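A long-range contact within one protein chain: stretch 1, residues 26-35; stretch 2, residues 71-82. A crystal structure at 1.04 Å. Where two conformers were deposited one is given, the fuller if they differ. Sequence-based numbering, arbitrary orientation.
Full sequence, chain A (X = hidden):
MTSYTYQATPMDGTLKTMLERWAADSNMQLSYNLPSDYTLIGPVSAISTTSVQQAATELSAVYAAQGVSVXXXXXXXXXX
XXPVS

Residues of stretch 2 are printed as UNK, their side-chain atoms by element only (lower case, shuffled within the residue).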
# COMPACT_ATOMS: atom_id res chain seq x y z
N SER A 26 3.26 -7.10 -9.50
CA SER A 26 3.52 -8.29 -8.69
C SER A 26 2.61 -9.46 -9.04
O SER A 26 2.63 -10.46 -8.34
CB SER A 26 3.29 -7.94 -7.21
OG SER A 26 4.11 -6.83 -6.86
N ASN A 27 1.77 -9.32 -10.06
CA ASN A 27 0.76 -10.36 -10.37
C ASN A 27 -0.12 -10.63 -9.14
O ASN A 27 -0.47 -11.79 -8.82
CB ASN A 27 1.37 -11.68 -10.87
CG ASN A 27 1.84 -11.61 -12.31
OD1 ASN A 27 1.63 -10.65 -13.02
ND2 ASN A 27 2.39 -12.72 -12.78
N MET A 28 -0.46 -9.55 -8.46
CA MET A 28 -1.34 -9.60 -7.29
C MET A 28 -2.63 -8.85 -7.54
O MET A 28 -2.68 -8.04 -8.49
CB MET A 28 -0.64 -8.99 -6.06
CG MET A 28 0.56 -9.80 -5.60
SD MET A 28 1.52 -9.01 -4.30
CE MET A 28 0.51 -9.46 -2.94
N GLN A 29 -3.68 -9.20 -6.79
CA GLN A 29 -5.04 -8.56 -6.68
C GLN A 29 -4.88 -7.39 -5.68
O GLN A 29 -4.27 -7.62 -4.66
CB GLN A 29 -6.12 -9.60 -6.16
CG GLN A 29 -7.54 -9.00 -5.89
CD GLN A 29 -8.62 -10.02 -5.50
OE1 GLN A 29 -8.36 -11.23 -5.32
NE2 GLN A 29 -9.84 -9.53 -5.33
N LEU A 30 -5.54 -6.25 -5.90
CA LEU A 30 -5.73 -5.25 -4.86
C LEU A 30 -7.17 -5.32 -4.36
O LEU A 30 -8.11 -5.20 -5.16
CB LEU A 30 -5.47 -3.84 -5.41
CG LEU A 30 -5.80 -2.69 -4.45
CD1 LEU A 30 -4.96 -2.74 -3.20
CD2 LEU A 30 -5.61 -1.35 -5.16
N SER A 31 -7.34 -5.47 -3.05
CA SER A 31 -8.64 -5.33 -2.40
C SER A 31 -8.60 -4.07 -1.56
O SER A 31 -7.96 -4.03 -0.51
CB SER A 31 -8.94 -6.54 -1.54
OG SER A 31 -9.08 -7.68 -2.36
N TYR A 32 -9.23 -3.02 -2.08
CA TYR A 32 -9.21 -1.72 -1.45
C TYR A 32 -10.53 -1.53 -0.71
O TYR A 32 -11.54 -1.18 -1.30
CB TYR A 32 -8.97 -0.62 -2.50
CG TYR A 32 -8.72 0.72 -1.86
CD1 TYR A 32 -7.44 1.07 -1.40
CD2 TYR A 32 -9.75 1.62 -1.67
CE1 TYR A 32 -7.21 2.29 -0.74
CE2 TYR A 32 -9.53 2.86 -1.03
CZ TYR A 32 -8.26 3.17 -0.55
OH TYR A 32 -8.01 4.34 0.11
N ASN A 33 -10.52 -1.80 0.59
CA ASN A 33 -11.75 -1.90 1.37
C ASN A 33 -12.00 -0.67 2.25
O ASN A 33 -12.42 -0.79 3.41
CB ASN A 33 -11.72 -3.18 2.22
CG ASN A 33 -11.76 -4.45 1.42
OD1 ASN A 33 -11.77 -4.44 0.19
ND2 ASN A 33 -11.77 -5.56 2.14
N LEU A 34 -11.75 0.51 1.69
CA LEU A 34 -12.03 1.78 2.32
C LEU A 34 -13.01 2.56 1.48
O LEU A 34 -13.08 2.38 0.25
CB LEU A 34 -10.76 2.60 2.50
CG LEU A 34 -9.63 1.93 3.30
CD1 LEU A 34 -8.41 2.83 3.29
CD2 LEU A 34 -10.07 1.66 4.74
N PRO A 35 -13.77 3.49 2.09
CA PRO A 35 -14.80 4.20 1.32
C PRO A 35 -14.24 5.23 0.35
O PRO A 35 -14.91 5.57 -0.63
CB PRO A 35 -15.62 4.91 2.39
CG PRO A 35 -14.69 5.01 3.57
CD PRO A 35 -13.87 3.78 3.54
N UNK A 71 -1.76 -4.89 4.08
CA UNK A 71 -1.07 -6.15 4.30
C UNK A 71 -1.07 -6.98 3.02
O UNK A 71 -1.79 -6.67 2.07
c UNK A 71 -1.70 -6.93 5.45
o UNK A 71 -3.04 -7.28 5.15
N UNK A 72 -0.22 -8.00 3.03
CA UNK A 72 -0.15 -9.00 1.99
C UNK A 72 -0.88 -10.26 2.48
O UNK A 72 -0.53 -10.82 3.53
c UNK A 72 2.13 -8.14 1.30
c UNK A 72 1.38 -10.43 0.62
c UNK A 72 1.32 -9.37 1.69
N UNK A 73 -1.94 -10.63 1.74
CA UNK A 73 -2.82 -11.78 2.00
C UNK A 73 -2.87 -12.57 0.68
O UNK A 73 -3.59 -12.21 -0.26
c UNK A 73 -4.22 -11.27 2.41
o UNK A 73 -4.89 -12.04 3.42
N UNK A 74 -2.06 -13.62 0.58
CA UNK A 74 -2.02 -14.44 -0.63
C UNK A 74 -1.54 -13.65 -1.83
O UNK A 74 -0.52 -12.97 -1.77
c UNK A 74 -3.38 -15.06 -0.91
N UNK A 75 -2.26 -13.76 -2.94
CA UNK A 75 -1.96 -12.92 -4.09
C UNK A 75 -2.55 -11.51 -3.91
O UNK A 75 -2.68 -10.81 -4.91
n UNK A 75 -4.50 -13.43 -6.68
o UNK A 75 -4.64 -13.94 -4.50
c UNK A 75 -2.44 -13.57 -5.40
c UNK A 75 -3.96 -13.66 -5.49
N UNK A 76 -2.93 -11.10 -2.67
CA UNK A 76 -3.61 -9.80 -2.55
C UNK A 76 -2.85 -8.79 -1.73
O UNK A 76 -2.27 -9.14 -0.70
n UNK A 76 -8.26 -13.46 -1.42
c UNK A 76 -6.03 -10.76 -2.58
c UNK A 76 -6.91 -11.52 -1.62
c UNK A 76 -4.99 -9.94 -1.85
c UNK A 76 -7.79 -12.48 -2.37
N UNK A 77 -2.91 -7.55 -2.18
CA UNK A 77 -2.65 -6.43 -1.31
C UNK A 77 -4.01 -6.01 -0.75
O UNK A 77 -4.94 -5.74 -1.50
c UNK A 77 0.36 -5.60 -1.39
c UNK A 77 -0.58 -5.62 -2.57
c UNK A 77 -2.00 -5.29 -2.10
c UNK A 77 -0.09 -4.59 -3.56
N UNK A 78 -4.12 -6.02 0.57
CA UNK A 78 -5.38 -5.82 1.28
C UNK A 78 -5.32 -4.54 2.09
O UNK A 78 -4.45 -4.40 2.97
c UNK A 78 -6.90 -6.93 3.06
c UNK A 78 -8.19 -6.80 2.25
c UNK A 78 -5.65 -7.01 2.21
c UNK A 78 -6.96 -8.17 3.94
N UNK A 79 -6.20 -3.59 1.78
CA UNK A 79 -6.30 -2.32 2.48
C UNK A 79 -7.65 -2.30 3.18
O UNK A 79 -8.67 -2.46 2.52
c UNK A 79 -6.21 0.17 2.31
c UNK A 79 -6.20 -1.13 1.52
c UNK A 79 -4.95 -1.23 0.64
N UNK A 80 -7.67 -2.13 4.51
CA UNK A 80 -8.92 -2.29 5.23
C UNK A 80 -8.82 -1.53 6.54
O UNK A 80 -7.73 -1.19 6.99
c UNK A 80 -9.19 -3.78 5.52
c UNK A 80 -8.11 -4.38 6.40
c UNK A 80 -8.30 -5.82 6.74
o UNK A 80 -9.43 -6.32 6.88
n UNK A 80 -7.19 -6.49 6.95
N UNK A 81 -9.96 -1.28 7.19
CA UNK A 81 -9.89 -0.82 8.57
C UNK A 81 -9.10 -1.82 9.40
O UNK A 81 -9.25 -3.03 9.21
c UNK A 81 -12.13 -0.62 7.70
c UNK A 81 -11.36 -1.52 6.76
c UNK A 81 -11.36 -0.77 9.00
N UNK A 82 -8.28 -1.33 10.33
CA UNK A 82 -7.46 -2.25 11.12
C UNK A 82 -8.34 -3.23 11.89
O UNK A 82 -9.17 -2.80 12.69
c UNK A 82 -5.67 -0.47 11.45
c UNK A 82 -5.76 -2.51 12.95
c UNK A 82 -6.57 -1.51 12.13
O HOH W 1 -3.03 -12.44 -9.02
O HOH W 2 -7.51 -13.97 -6.78

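Position 71 carries one carbon followed by one oxygen and stays beyond reach of stretch 1; a single hydroxyl on CB makes it Ser-71. At position 72 one carbon bears two more, a fork at CB, and one of these methyls lies near CE of Met-28. Three carbons branched in this way identify Val-72, and the apolar approach is Met-28 CE to Val-72 CG1 at 3.8 Å. Position 73 again has one carbon and one oxygen, with no contact across the interface: Ser-73. Position 74 has a lone side-chain carbon and is Ala-74; its phi of 64° and psi of -132° suit the type II' turn running from Ser-73 to position 76.

Position 75, beside Gln-29, has two carbons, the second carrying an oxygen and a nitrogen. Two carbons ending in an oxygen and a nitrogen make a short amide, Asn-75, whose nitrogen faces two waters. ND2 of Asn-75 donates to water 1 at 2.9 Å, which in turn donates to O of Asn-27 at 2.6 Å; a second, longer bridge runs from Asn-75 ND2 through water 2 (3.1 Å) to Gln-29 OE1 (3.2 Å).

Position 76, also beside Gln-29, extends four carbons in a row to a terminal nitrogen, an unbranched chain that can only be Lys-76. Its CE passes 3.3 Å from Gln-29 OE1, on the face of the sheet that the two residues share. Position 77 has four carbons forked at the second, and the fork lies near the methyl of Met-28. Branching beyond CB denotes Leu-77, whose CG is 4.0 Å from Met-28 CE, while its CB is 4.1 Å from Leu-30 CD1. The same forked set of four recurs at position 78, but on the other face, beside Ser-31 and Asn-33. This is Leu-78, with CD1 3.9 Å from Ser-31 CB and 3.8 Å from Asn-33 ND2.

Position 79 has three carbons with the fork at CB, buried among Leu-30, Tyr-32 and Leu-34. It is Val-79: CG1 meets Leu-34 CD1 at 3.6 Å and Tyr-32 CE1 at 3.8 Å, and CG2 lies 4.1 Å from Leu-30 CD1. Position 80, beside Asn-33, has three carbons, the third bearing oxygen and nitrogen, so it is Gln-80; its CB is 4.2 Å from Asn-33 CB, but the amide end leads away. At position 81, beside Leu-34, three carbons close a ring onto the backbone N, giving Pro-81, with CD 4.0 Å from Leu-34 CD2. Position 82 has three carbons forked at CB and makes no contact: Val-82.

The contact is a parallel pairing of strands 29-32 and 76-81. Gln-29 N donates to Asn-75 O (2.7 Å) and Gln-29 O accepts from Leu-77 N (2.8 Å), two residues further on; Ser-31 repeats this stagger, typical of parallel strands, with N to Leu-77 O (2.9 Å) and O from Val-79 N (2.9 Å). Asn-33 N to Val-79 O (2.8 Å) ends the ladder, while Leu-30 and Tyr-32, in between, make no such bonds across the contact. Leu-30, Tyr-32, Leu-77 and Val-79 line one face with apolar groups, while Gln-29, Ser-31, Lys-76 and Leu-78 form a more mixed face.

Stretch 2, residues 71-82: SVSANKLLVQPV
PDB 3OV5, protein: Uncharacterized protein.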